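Local coordinates for protein prefoldin beta subunit 2 (Thermococcus sp., PDB 3AEI) that probably serves as a subunit of prefoldin, the chaperone that captures unfolded proteins and hands them to a group II chaperonin, at residues E24-M27 / K28-E31; E64-E67 / R68-V72; K81-E84 / K85-M88; Q10-L13 / Q14-T18; S39-S42 / E43-I46. All coordinates share one frame; numbering follows the deposited sequence. Where two conformers were deposited one is given.

Interaction 1: E24-M27 / K28-E31; sequences ELKM and KELE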
loop_
_atom_site.group_PDB
_atom_site.type_symbol
_atom_site.label_atom_id
_atom_site.label_comp_id
_atom_site.label_asym_id
_atom_site.label_seq_id
_atom_site.Cartn_x
_atom_site.Cartn_y
_atom_site.Cartn_z
ATOM N N GLU A 24 14.106 -4.846 -5.328
ATOM C CA GLU A 24 14.243 -5.670 -6.523
ATOM C C GLU A 24 12.874 -5.860 -7.199
ATOM O O GLU A 24 12.782 -5.919 -8.437
ATOM C CB GLU A 24 14.843 -7.041 -6.175
ATOM C CG GLU A 24 16.238 -6.930 -5.678
ATOM C CD GLU A 24 16.891 -8.268 -5.381
ATOM O OE1 GLU A 24 16.224 -9.108 -4.741
ATOM O OE2 GLU A 24 18.072 -8.459 -5.779
ATOM N N LEU A 25 11.804 -5.970 -6.395
ATOM C CA LEU A 25 10.491 -6.148 -6.990
ATOM C C LEU A 25 10.113 -4.947 -7.870
ATOM O O LEU A 25 9.638 -5.102 -8.997
ATOM C CB LEU A 25 9.397 -6.364 -5.905
ATOM C CG LEU A 25 7.953 -6.336 -6.444
ATOM C CD1 LEU A 25 7.683 -7.491 -7.414
ATOM C CD2 LEU A 25 7.020 -6.385 -5.266
ATOM N N LYS A 26 10.327 -3.762 -7.334
ATOM C CA LYS A 26 9.969 -2.560 -8.069
ATOM C C LYS A 26 10.867 -2.469 -9.280
ATOM O O LYS A 26 10.422 -2.111 -10.359
ATOM C CB LYS A 26 10.136 -1.325 -7.190
ATOM C CG LYS A 26 9.150 -1.234 -6.038
ATOM C CD LYS A 26 9.461 0.052 -5.277
ATOM C CE LYS A 26 8.657 0.152 -4.004
ATOM N NZ LYS A 26 9.240 -0.693 -2.927
ATOM N N MET A 27 12.127 -2.822 -9.115
ATOM C CA MET A 27 13.026 -2.730 -10.249
ATOM C C MET A 27 12.605 -3.677 -11.394
ATOM O O MET A 27 12.560 -3.274 -12.575
ATOM C CB MET A 27 14.478 -2.992 -9.803
ATOM C CG MET A 27 15.468 -2.787 -10.938
ATOM S SD MET A 27 17.117 -3.092 -10.297
ATOM C CE MET A 27 17.143 -4.857 -10.279
ATOM N N LYS A 28 12.225 -4.909 -11.049
ATOM C CA LYS A 28 11.820 -5.900 -12.020
ATOM C C LYS A 28 10.484 -5.511 -12.681
ATOM O O LYS A 28 10.282 -5.791 -13.847
ATOM C CB LYS A 28 11.656 -7.285 -11.373
ATOM C CG LYS A 28 12.928 -7.960 -10.898
ATOM C CD LYS A 28 12.518 -9.153 -10.022
ATOM C CE LYS A 28 13.686 -9.913 -9.419
ATOM N NZ LYS A 28 13.157 -10.986 -8.475
ATOM N N GLU A 29 9.581 -4.891 -11.918
ATOM C CA GLU A 29 8.303 -4.466 -12.483
ATOM C C GLU A 29 8.551 -3.398 -13.550
ATOM O O GLU A 29 7.910 -3.400 -14.598
ATOM C CB GLU A 29 7.371 -3.927 -11.383
ATOM C CG GLU A 29 6.874 -5.044 -10.432
ATOM C CD GLU A 29 6.175 -4.525 -9.178
ATOM O OE1 GLU A 29 5.387 -5.299 -8.587
ATOM O OE2 GLU A 29 6.416 -3.368 -8.757
ATOM N N LEU A 30 9.480 -2.477 -13.295
ATOM C CA LEU A 30 9.771 -1.422 -14.278
ATOM C C LEU A 30 10.465 -1.990 -15.516
ATOM O O LEU A 30 10.201 -1.533 -16.620
ATOM C CB LEU A 30 10.639 -0.293 -13.677
ATOM C CG LEU A 30 9.964 0.509 -12.558
ATOM C CD1 LEU A 30 11.027 1.417 -11.884
ATOM C CD2 LEU A 30 8.829 1.332 -13.099
ATOM N N GLU A 31 11.334 -2.994 -15.339
ATOM C CA GLU A 31 11.982 -3.642 -16.501
ATOM C C GLU A 31 10.922 -4.366 -17.356
ATOM O O GLU A 31 10.968 -4.314 -18.586
ATOM C CB GLU A 31 13.083 -4.608 -16.014
ATOM C CG GLU A 31 14.123 -3.846 -15.180
ATOM C CD GLU A 31 15.190 -4.720 -14.530
ATOM O OE1 GLU A 31 14.871 -5.861 -14.121
ATOM O OE2 GLU A 31 16.348 -4.242 -14.410
HETATM O O HOH W 1 14.035 -10.341 -5.905
#
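K28, E29, L30 and E31 each donate their backbone N-H to the carbonyl four residues earlier, on E24, L25, K26 and M27, within the unbroken alpha helix 2-37. K28 N lies 2.9 Å from E24 O. The bond from L30 N to K26 O is a little longer, at 3.1 Å. On this ladder the side chains pair up one turn apart. With CG anti to the backbone N (chi1 171°), L25 turns its branch toward the next turn, CD1 reaching 3.4 Å from E29 OE1; E29 has two conformers, so this touch is doubtful in detail. M27 and E31 cross at a slant, the CG methylene of M27 lying 3.9 Å from E31 OE2, while E31 CG rests 3.1 Å from M27 O. E24 and K28 do not meet directly: E24 OE1 and K28 NZ stand 5.2 Å apart, bridged by a water that donates to E24 OE1 and accepts from K28 NZ, 2.8 Å from each. E24 OE1 also forms a salt bridge with R20, which probably carries more of its charge balance than the water-mediated lysine. Across the coiled coil, E24, K26, M27 and L30 pack on I77, Y73, K74 and S69 of helix 59-93, and E31 forms a salt bridge with R70; K26, E29 and L30 also reach S51 of a second subunit, at the end of the helix nearer the beta hairpin.

Interaction 2: E64-E67 / R68-V72; sequences EHIE and RSRLV. With SO4 (sulfate ion), chain C.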
loop_
_atom_site.group_PDB
_atom_site.type_symbol
_atom_site.label_atom_id
_atom_site.label_comp_id
_atom_site.label_asym_id
_atom_site.label_seq_id
_atom_site.Cartn_x
_atom_site.Cartn_y
_atom_site.Cartn_z
ATOM N N GLU A 64 12.772 6.981 -19.811
ATOM C CA GLU A 64 13.720 7.739 -18.991
ATOM C C GLU A 64 13.539 7.467 -17.507
ATOM O O GLU A 64 14.508 7.233 -16.761
ATOM C CB GLU A 64 13.570 9.227 -19.274
ATOM C CG GLU A 64 14.334 9.675 -20.483
ATOM C CD GLU A 64 14.221 11.168 -20.728
ATOM O OE1 GLU A 64 14.195 11.941 -19.740
ATOM O OE2 GLU A 64 14.173 11.556 -21.916
ATOM N N HIS A 65 12.282 7.440 -17.090
ATOM C CA HIS A 65 11.978 7.163 -15.708
ATOM C C HIS A 65 12.443 5.744 -15.328
ATOM O O HIS A 65 13.033 5.539 -14.258
ATOM C CB HIS A 65 10.482 7.312 -15.468
ATOM C CG HIS A 65 10.045 6.810 -14.135
ATOM N ND1 HIS A 65 10.494 7.351 -12.945
ATOM C CD2 HIS A 65 9.207 5.800 -13.803
ATOM C CE1 HIS A 65 9.945 6.693 -11.939
ATOM N NE2 HIS A 65 9.166 5.747 -12.431
ATOM N N ILE A 66 12.186 4.776 -16.201
ATOM C CA ILE A 66 12.567 3.413 -15.910
ATOM C C ILE A 66 14.094 3.287 -15.791
ATOM O O ILE A 66 14.610 2.705 -14.834
ATOM C CB ILE A 66 12.046 2.472 -16.982
ATOM C CG1 ILE A 66 10.499 2.430 -16.932
ATOM C CG2 ILE A 66 12.615 1.045 -16.738
ATOM C CD1 ILE A 66 9.851 1.767 -18.113
ATOM N N GLU A 67 14.817 3.892 -16.727
ATOM C CA GLU A 67 16.258 3.802 -16.662
ATOM C C GLU A 67 16.858 4.499 -15.444
ATOM O O GLU A 67 17.795 3.974 -14.843
ATOM C CB GLU A 67 16.895 4.323 -17.958
ATOM C CG GLU A 67 16.547 3.447 -19.156
ATOM C CD GLU A 67 17.109 2.042 -18.994
ATOM O OE1 GLU A 67 18.298 1.916 -18.603
ATOM O OE2 GLU A 67 16.378 1.059 -19.251
ATOM N N ARG A 68 16.346 5.666 -15.076
ATOM C CA ARG A 68 16.896 6.342 -13.919
ATOM C C ARG A 68 16.562 5.562 -12.661
ATOM O O ARG A 68 17.406 5.393 -11.792
ATOM C CB ARG A 68 16.341 7.764 -13.785
ATOM C CG ARG A 68 16.679 8.685 -14.959
ATOM C CD ARG A 68 16.356 10.140 -14.625
ATOM N NE ARG A 68 16.278 10.998 -15.801
ATOM C CZ ARG A 68 15.146 11.313 -16.424
ATOM N NH1 ARG A 68 13.982 10.841 -15.987
ATOM N NH2 ARG A 68 15.172 12.109 -17.480
ATOM N N SER A 69 15.326 5.080 -12.576
ATOM C CA SER A 69 14.898 4.351 -11.384
ATOM C C SER A 69 15.720 3.084 -11.228
ATOM O O SER A 69 16.099 2.717 -10.113
ATOM C CB SER A 69 13.387 4.009 -11.488
ATOM O OG SER A 69 12.598 5.180 -11.350
ATOM N N ARG A 70 15.997 2.404 -12.336
ATOM C CA ARG A 70 16.792 1.183 -12.247
ATOM C C ARG A 70 18.173 1.482 -11.694
ATOM O O ARG A 70 18.731 0.711 -10.920
ATOM C CB ARG A 70 16.913 0.501 -13.606
ATOM C CG ARG A 70 15.702 -0.372 -13.965
ATOM C CD ARG A 70 15.807 -0.917 -15.377
ATOM N NE ARG A 70 17.100 -1.541 -15.624
ATOM C CZ ARG A 70 17.528 -1.917 -16.824
ATOM N NH1 ARG A 70 16.758 -1.732 -17.895
ATOM N NH2 ARG A 70 18.731 -2.468 -16.960
ATOM N N LEU A 71 18.733 2.622 -12.079
ATOM C CA LEU A 71 20.054 2.990 -11.578
ATOM C C LEU A 71 20.047 3.201 -10.075
ATOM O O LEU A 71 20.927 2.723 -9.358
ATOM C CB LEU A 71 20.512 4.257 -12.293
ATOM C CG LEU A 71 21.969 4.674 -12.196
ATOM C CD1 LEU A 71 22.886 3.467 -12.401
ATOM C CD2 LEU A 71 22.206 5.746 -13.236
ATOM N N VAL A 72 19.035 3.911 -9.591
ATOM C CA VAL A 72 18.898 4.178 -8.175
ATOM C C VAL A 72 18.669 2.832 -7.478
ATOM O O VAL A 72 19.293 2.539 -6.468
ATOM C CB VAL A 72 17.696 5.131 -7.898
ATOM C CG1 VAL A 72 17.361 5.183 -6.413
ATOM C CG2 VAL A 72 18.034 6.541 -8.388
HETATM S S SO4 C . 12.714 9.982 -12.300
HETATM O O1 SO4 C . 14.115 10.442 -12.351
HETATM O O2 SO4 C . 12.667 8.598 -11.798
HETATM O O3 SO4 C . 12.132 10.027 -13.654
HETATM O O4 SO4 C . 11.947 10.862 -11.398
#
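H65 holds its CG anti to the backbone N (chi1 170°), and S69 sets its OG beside its own backbone N (chi1 -71°); together these torsions bring the hydroxyl over one face of the imidazole, 3.1 Å from H65 CE1. This one-turn contact lies on helix 59-93, the second arm of the prefoldin coiled coil. S69 OG donates to H65 O at 3.0 Å, from above the carbonyl plane, while S69 N reaches the same oxygen from the opposite face, so two bonds grip it. A sulfate, probably from the crystallisation liquor, sits at the ring edge. H65 ND1 donates to its O2 at 2.8 Å and weakly to its O3. At the other side of the ring, NE2 is hydrogen-bonded to D52 of a second subunit; acceptors at both nitrogens are consistent with a protonated imidazole in the crystal. Replacing the ring by an alanine side chain is likely to leave D52 of that subunit without its N-H mate and to take away the ND1 bonds to the sulfate. R68 has two conformers, so its weak NH1 bond to sulfate O3 and its very short salt bridge to E64 are both doubtful. R70 bends at chi3 beside E67: E67 OE2 forms a salt bridge with R70 NH1 at 3.1 Å, and E67 OE1 lies 4.0 Å above the R70 guanidinium plane, offset toward its rim.

Interaction 3: K81-E84 / K85-M88; sequences KKRE and KEIM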
loop_
_atom_site.group_PDB
_atom_site.type_symbol
_atom_site.label_atom_id
_atom_site.label_comp_id
_atom_site.label_asym_id
_atom_site.label_seq_id
_atom_site.Cartn_x
_atom_site.Cartn_y
_atom_site.Cartn_z
ATOM N N LYS A 81 23.141 -5.711 -0.605
ATOM C CA LYS A 81 23.654 -7.059 -0.779
ATOM C C LYS A 81 25.075 -7.163 -0.203
ATOM O O LYS A 81 25.469 -8.202 0.324
ATOM C CB LYS A 81 23.602 -7.496 -2.264
ATOM C CG LYS A 81 22.158 -7.829 -2.737
ATOM C CD LYS A 81 22.027 -8.349 -4.181
ATOM C CE LYS A 81 22.387 -9.826 -4.289
ATOM N NZ LYS A 81 22.034 -10.398 -5.627
ATOM N N LYS A 82 25.837 -6.085 -0.263
ATOM C CA LYS A 82 27.178 -6.160 0.291
ATOM C C LYS A 82 27.088 -6.227 1.831
ATOM O O LYS A 82 27.888 -6.931 2.459
ATOM C CB LYS A 82 28.021 -4.990 -0.243
ATOM C CG LYS A 82 28.910 -4.325 0.752
ATOM C CD LYS A 82 28.085 -3.386 1.600
ATOM C CE LYS A 82 27.736 -2.090 0.887
ATOM N NZ LYS A 82 26.990 -1.195 1.813
ATOM N N ARG A 83 26.113 -5.537 2.435
ATOM C CA ARG A 83 25.922 -5.604 3.895
ATOM C C ARG A 83 25.441 -7.019 4.257
ATOM O O ARG A 83 25.850 -7.566 5.285
ATOM C CB ARG A 83 24.887 -4.576 4.400
ATOM C CG ARG A 83 25.391 -3.121 4.588
ATOM C CD ARG A 83 24.278 -2.144 5.114
ATOM N NE ARG A 83 23.845 -2.450 6.481
ATOM C CZ ARG A 83 22.719 -2.015 7.047
ATOM N NH1 ARG A 83 21.884 -1.239 6.368
ATOM N NH2 ARG A 83 22.417 -2.373 8.294
ATOM N N GLU A 84 24.588 -7.617 3.423
ATOM C CA GLU A 84 24.096 -8.984 3.700
ATOM C C GLU A 84 25.280 -9.947 3.644
ATOM O O GLU A 84 25.347 -10.918 4.387
ATOM C CB GLU A 84 23.088 -9.457 2.650
ATOM C CG GLU A 84 21.801 -8.685 2.594
ATOM C CD GLU A 84 20.909 -9.130 1.441
ATOM O OE1 GLU A 84 20.837 -10.354 1.167
ATOM O OE2 GLU A 84 20.265 -8.251 0.809
ATOM N N LYS A 85 26.193 -9.671 2.717
ATOM C CA LYS A 85 27.379 -10.490 2.504
ATOM C C LYS A 85 28.225 -10.515 3.769
ATOM O O LYS A 85 28.608 -11.586 4.261
ATOM C CB LYS A 85 28.180 -9.901 1.338
ATOM C CG LYS A 85 29.515 -10.569 1.038
ATOM C CD LYS A 85 29.344 -11.941 0.407
ATOM C CE LYS A 85 30.544 -12.297 -0.481
ATOM N NZ LYS A 85 31.859 -12.177 0.221
ATOM N N GLU A 86 28.489 -9.334 4.307
ATOM C CA GLU A 86 29.293 -9.206 5.525
ATOM C C GLU A 86 28.681 -9.990 6.689
ATOM O O GLU A 86 29.376 -10.742 7.392
ATOM C CB GLU A 86 29.408 -7.739 5.923
ATOM C CG GLU A 86 30.107 -6.890 4.877
ATOM C CD GLU A 86 29.914 -5.395 5.089
ATOM O OE1 GLU A 86 30.581 -4.612 4.381
ATOM O OE2 GLU A 86 29.095 -5.000 5.952
ATOM N N ILE A 87 27.385 -9.793 6.900
ATOM C CA ILE A 87 26.683 -10.468 7.985
ATOM C C ILE A 87 26.707 -11.987 7.798
ATOM O O ILE A 87 26.981 -12.736 8.756
ATOM C CB ILE A 87 25.218 -9.978 8.100
ATOM C CG1 ILE A 87 25.189 -8.494 8.460
ATOM C CG2 ILE A 87 24.460 -10.805 9.155
ATOM C CD1 ILE A 87 23.784 -7.860 8.287
ATOM N N MET A 88 26.444 -12.461 6.585
ATOM C CA MET A 88 26.451 -13.901 6.385
ATOM C C MET A 88 27.827 -14.470 6.729
ATOM O O MET A 88 27.937 -15.584 7.248
ATOM C CB MET A 88 26.047 -14.242 4.947
ATOM C CG MET A 88 24.600 -13.901 4.674
ATOM S SD MET A 88 24.052 -14.346 3.026
ATOM C CE MET A 88 24.711 -13.021 2.082
#
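K82 and E86 run side by side and point the same way, so that the lysine's aliphatic middle, rather than its ammonium, meets the carboxylate: K82 CD is 3.9 Å from E86 OE1. Bends at chi2 and chi3 carry K82 NZ off to 5.6 Å from E86 OE1, where it makes a weak bond to K79 O instead. The other carboxylate oxygen, E86 OE2, lies 3.8 Å from R83 CA, and the R83 guanidinium turns elsewhere, to a salt bridge with E12. This turn belongs to helix 59-93, which pairs antiparallel with helix 2-37 in the prefoldin coiled coil; E84 and I87 face that partner, E84 forming a salt bridge with R20 and packing on I16 and R17. M88 folds back over the preceding turn. Its bend at chi3 (-79°) sets M88 CE 3.2 Å from E84 O and 4.0 Å from E84 CB, while the E84 carboxylate extends away. I87 lays CG1 3.4 Å from R83 O.

Interaction 4: Q10-L13 / Q14-T18; sequences QLEL and QQIRT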
loop_
_atom_site.group_PDB
_atom_site.type_symbol
_atom_site.label_atom_id
_atom_site.label_comp_id
_atom_site.label_asym_id
_atom_site.label_seq_id
_atom_site.Cartn_x
_atom_site.Cartn_y
_atom_site.Cartn_z
ATOM N N GLN A 10 21.150 -12.139 12.773
ATOM C CA GLN A 10 20.057 -12.645 11.971
ATOM C C GLN A 10 18.927 -11.639 11.846
ATOM O O GLN A 10 18.295 -11.541 10.789
ATOM C CB GLN A 10 19.530 -13.951 12.572
ATOM C CG GLN A 10 20.524 -15.050 12.477
ATOM C CD GLN A 10 20.121 -16.247 13.335
ATOM O OE1 GLN A 10 19.343 -16.112 14.285
ATOM N NE2 GLN A 10 20.660 -17.419 13.008
ATOM N N LEU A 11 18.675 -10.905 12.929
ATOM C CA LEU A 11 17.618 -9.894 12.919
ATOM C C LEU A 11 18.000 -8.788 11.927
ATOM O O LEU A 11 17.163 -8.318 11.161
ATOM C CB LEU A 11 17.475 -9.271 14.296
ATOM C CG LEU A 11 16.073 -8.994 14.836
ATOM C CD1 LEU A 11 16.157 -7.729 15.686
ATOM C CD2 LEU A 11 15.050 -8.818 13.709
ATOM N N GLU A 12 19.265 -8.387 11.948
ATOM C CA GLU A 12 19.741 -7.337 11.055
ATOM C C GLU A 12 19.695 -7.802 9.613
ATOM O O GLU A 12 19.276 -7.059 8.717
ATOM C CB GLU A 12 21.170 -6.941 11.415
ATOM C CG GLU A 12 21.630 -5.710 10.670
ATOM C CD GLU A 12 23.075 -5.370 10.942
ATOM O OE1 GLU A 12 23.681 -6.018 11.824
ATOM O OE2 GLU A 12 23.603 -4.453 10.268
ATOM N N LEU A 13 20.092 -9.051 9.393
ATOM C CA LEU A 13 20.093 -9.600 8.051
ATOM C C LEU A 13 18.671 -9.638 7.479
ATOM O O LEU A 13 18.437 -9.266 6.319
ATOM C CB LEU A 13 20.721 -10.986 8.088
ATOM C CG LEU A 13 20.706 -11.767 6.789
ATOM C CD1 LEU A 13 21.638 -11.083 5.784
ATOM C CD2 LEU A 13 21.198 -13.197 7.058
ATOM N N GLN A 14 17.699 -10.062 8.286
ATOM C CA GLN A 14 16.332 -10.129 7.801
ATOM C C GLN A 14 15.819 -8.744 7.420
ATOM O O GLN A 14 15.138 -8.582 6.409
ATOM C CB GLN A 14 15.396 -10.718 8.867
ATOM C CG GLN A 14 13.898 -10.652 8.480
ATOM C CD GLN A 14 13.181 -9.383 8.965
ATOM O OE1 GLN A 14 12.651 -8.609 8.166
ATOM N NE2 GLN A 14 13.154 -9.179 10.281
ATOM N N GLN A 15 16.174 -7.729 8.203
ATOM C CA GLN A 15 15.651 -6.416 7.890
ATOM C C GLN A 15 16.248 -5.885 6.611
ATOM O O GLN A 15 15.536 -5.253 5.812
ATOM C CB GLN A 15 15.866 -5.471 9.072
ATOM C CG GLN A 15 15.127 -5.951 10.317
ATOM C CD GLN A 15 15.264 -4.997 11.490
ATOM O OE1 GLN A 15 16.159 -4.157 11.510
ATOM N NE2 GLN A 15 14.391 -5.147 12.488
ATOM N N ILE A 16 17.536 -6.159 6.402
ATOM C CA ILE A 16 18.211 -5.734 5.175
ATOM C C ILE A 16 17.637 -6.482 3.977
ATOM O O ILE A 16 17.390 -5.884 2.927
ATOM C CB ILE A 16 19.689 -6.043 5.227
ATOM C CG1 ILE A 16 20.346 -5.174 6.296
ATOM C CG2 ILE A 16 20.324 -5.768 3.886
ATOM C CD1 ILE A 16 21.744 -5.672 6.637
ATOM N N ARG A 17 17.444 -7.792 4.124
ATOM C CA ARG A 17 16.895 -8.592 3.039
ATOM C C ARG A 17 15.514 -8.097 2.649
ATOM O O ARG A 17 15.186 -8.053 1.466
ATOM C CB ARG A 17 16.785 -10.086 3.443
ATOM C CG ARG A 17 18.083 -10.874 3.354
ATOM C CD ARG A 17 17.915 -12.254 3.971
ATOM N NE ARG A 17 16.879 -13.027 3.292
ATOM C CZ ARG A 17 17.091 -13.735 2.184
ATOM N NH1 ARG A 17 18.302 -13.768 1.637
ATOM N NH2 ARG A 17 16.100 -14.411 1.623
ATOM N N THR A 18 14.691 -7.737 3.639
ATOM C CA THR A 18 13.325 -7.276 3.362
ATOM C C THR A 18 13.365 -5.985 2.567
ATOM O O THR A 18 12.629 -5.835 1.601
ATOM C CB THR A 18 12.525 -7.096 4.674
ATOM O OG1 THR A 18 12.237 -8.399 5.178
ATOM C CG2 THR A 18 11.226 -6.368 4.467
#
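The CD2 methyl of L11 approaches the NH2 ends of both carboxamides, 3.9 Å from NE2 of Q14 and of Q15. It stands over a face of the Q15 amide but obliquely beyond the NH2 of Q14; the two amide planes are steeply inclined (about 80°). This exposed cluster lies on the outer side of helix 2-37, the first arm of the prefoldin coiled coil, whose partner is helix 59-93. Q15 keeps its chain extended past CG, and that methylene sits 3.2 Å from L11 O. The Q14 chain instead bends at chi2 (-92°) and carries Q14 OE1 to within 3.0 Å of T18 OG1, which also has Q14 O in reach; its single proton can serve either. On the side facing helix 59-93, E12 and I16 lie alongside each other, E12 CG 4.0 Å from I16 CD1. Beyond that touch, both side chains pack on I87 of the partner helix. L13 and R17 cross obliquely, L13 CG 4.0 Å from R17 CD. Beneath them R17 N donates to L13 O at 2.8 Å.

Interaction 5: S39-S42 / E43-I46; sequences SLKS and ERRI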
loop_
_atom_site.group_PDB
_atom_site.type_symbol
_atom_site.label_atom_id
_atom_site.label_comp_id
_atom_site.label_asym_id
_atom_site.label_seq_id
_atom_site.Cartn_x
_atom_site.Cartn_y
_atom_site.Cartn_z
ATOM N N SER A 39 7.666 -2.498 -27.184
ATOM C CA SER A 39 7.227 -3.552 -28.104
ATOM C C SER A 39 6.595 -2.951 -29.357
ATOM O O SER A 39 6.478 -1.740 -29.492
ATOM C CB SER A 39 6.268 -4.547 -27.420
ATOM O OG SER A 39 5.023 -3.987 -27.045
ATOM N N LEU A 40 6.159 -3.799 -30.272
ATOM C CA LEU A 40 5.628 -3.306 -31.532
ATOM C C LEU A 40 4.307 -2.544 -31.550
ATOM O O LEU A 40 4.180 -1.585 -32.314
ATOM C CB LEU A 40 5.564 -4.474 -32.506
ATOM C CG LEU A 40 5.486 -4.178 -33.996
ATOM C CD1 LEU A 40 6.748 -3.432 -34.475
ATOM C CD2 LEU A 40 5.349 -5.524 -34.697
ATOM N N LYS A 41 3.329 -2.944 -30.738
ATOM C CA LYS A 41 2.032 -2.265 -30.740
ATOM C C LYS A 41 2.241 -0.755 -30.810
ATOM O O LYS A 41 2.987 -0.174 -30.011
ATOM C CB LYS A 41 1.196 -2.626 -29.505
ATOM C CG LYS A 41 -0.162 -1.916 -29.471
ATOM C CD LYS A 41 -1.104 -2.466 -28.407
ATOM C CE LYS A 41 -2.392 -1.643 -28.333
ATOM N NZ LYS A 41 -3.068 -1.558 -29.662
ATOM N N SER A 42 1.562 -0.135 -31.773
ATOM C CA SER A 42 1.694 1.293 -32.045
ATOM C C SER A 42 1.321 2.270 -30.944
ATOM O O SER A 42 2.120 3.130 -30.576
ATOM C CB SER A 42 0.909 1.656 -33.307
ATOM O OG SER A 42 -0.485 1.472 -33.125
ATOM N N GLU A 43 0.115 2.154 -30.417
ATOM C CA GLU A 43 -0.292 3.093 -29.399
ATOM C C GLU A 43 -0.640 2.497 -28.056
ATOM O O GLU A 43 -1.501 1.622 -27.946
ATOM C CB GLU A 43 -1.476 3.924 -29.900
ATOM C CG GLU A 43 -1.159 5.395 -30.179
ATOM C CD GLU A 43 0.071 5.598 -31.061
ATOM O OE1 GLU A 43 1.199 5.631 -30.518
ATOM O OE2 GLU A 43 -0.092 5.722 -32.296
ATOM N N ARG A 44 0.080 2.961 -27.044
ATOM C CA ARG A 44 -0.183 2.580 -25.667
ATOM C C ARG A 44 0.006 3.844 -24.875
ATOM O O ARG A 44 1.106 4.434 -24.866
ATOM C CB ARG A 44 0.816 1.571 -25.078
ATOM C CG ARG A 44 0.748 0.138 -25.592
ATOM C CD ARG A 44 1.865 -0.710 -24.936
ATOM N NE ARG A 44 2.037 -1.993 -25.633
ATOM C CZ ARG A 44 1.291 -3.081 -25.429
ATOM N NH1 ARG A 44 0.305 -3.076 -24.534
ATOM N NH2 ARG A 44 1.525 -4.179 -26.117
ATOM N N ARG A 45 -1.059 4.249 -24.207
ATOM C CA ARG A 45 -0.990 5.401 -23.340
ATOM C C ARG A 45 -0.237 4.939 -22.088
ATOM O O ARG A 45 -0.286 3.766 -21.726
ATOM C CB ARG A 45 -2.396 5.860 -22.961
ATOM C CG ARG A 45 -3.145 6.520 -24.139
ATOM C CD ARG A 45 -4.398 7.206 -23.587
ATOM N NE ARG A 45 -5.279 7.764 -24.603
ATOM C CZ ARG A 45 -5.247 9.024 -25.021
ATOM N NH1 ARG A 45 -4.364 9.871 -24.513
ATOM N NH2 ARG A 45 -6.117 9.442 -25.934
ATOM N N ILE A 46 0.483 5.864 -21.459
ATOM C CA ILE A 46 1.230 5.557 -20.243
ATOM C C ILE A 46 0.967 6.673 -19.221
ATOM O O ILE A 46 0.882 7.868 -19.562
ATOM C CB ILE A 46 2.748 5.501 -20.497
ATOM C CG1 ILE A 46 3.063 4.466 -21.608
ATOM C CG2 ILE A 46 3.448 5.088 -19.228
ATOM C CD1 ILE A 46 4.491 4.688 -22.262
HETATM O O HOH W 2 3.121 -5.056 -28.909
HETATM O O HOH W 3 3.763 -0.889 -27.483
#
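R44 and K41 make the close part of this turn, their side chains crossing at about a right angle. K41 CD rests 3.8 Å above the centre of the R44 guanidinium plane, so methylene carbon covers that face while the two charged ends stay 6.3 Å apart, K41 NZ to R44 NH1. Farther along the same chain, K41 CE comes to 3.4 Å from E43 O. Two waters lie in the guanidinium plane at its edge. One accepts from R44 NE at 2.8 Å and donates toward K41 O; the other donates to S39 OG, accepts from K41 N at 2.8 Å and takes a weak bond from R44 NH2. An extended chain from CG to NE (chi2 177°, chi3 -166°) carries R44 to this site, where NH1 also binds E56 O and NH2 forms a salt bridge with E61, both of a second subunit. A leucine in its place would probably leave E61 of that subunit without its opposite charge and the water at K41 O without its NE donor. The apex is looser: S42 and E43 are exposed, and E43 is poorly ordered. At the base S39 OG is hydrogen-bonded to I36 O at the end of helix 2-37, and I46 begins strand 46-50. The segment is thus the linker from coiled-coil helix to beta hairpin of a prefoldin beta-type subunit, at the subunit interface.

From the N terminus the order is interaction 4, interaction 1, interaction 5, interaction 2 and interaction 3. All are local, each spanning a helical turn or a short linker, so none closes a long loop and none nests within or crosses another. Interactions 4 and 1 lie on helix 2-37, interactions 2 and 3 on helix 59-93. Because the helices run antiparallel, 4 meets 3 near the two chain termini (centres about 10 Å apart) and 1 meets 2 nearer the hairpin, also about 10 Å between centres. Interaction 5 links helix 2-37 to strand 46-50, its centre about 40 Å from that of interaction 4. Interactions 1, 2 and 5 also touch the second subunit.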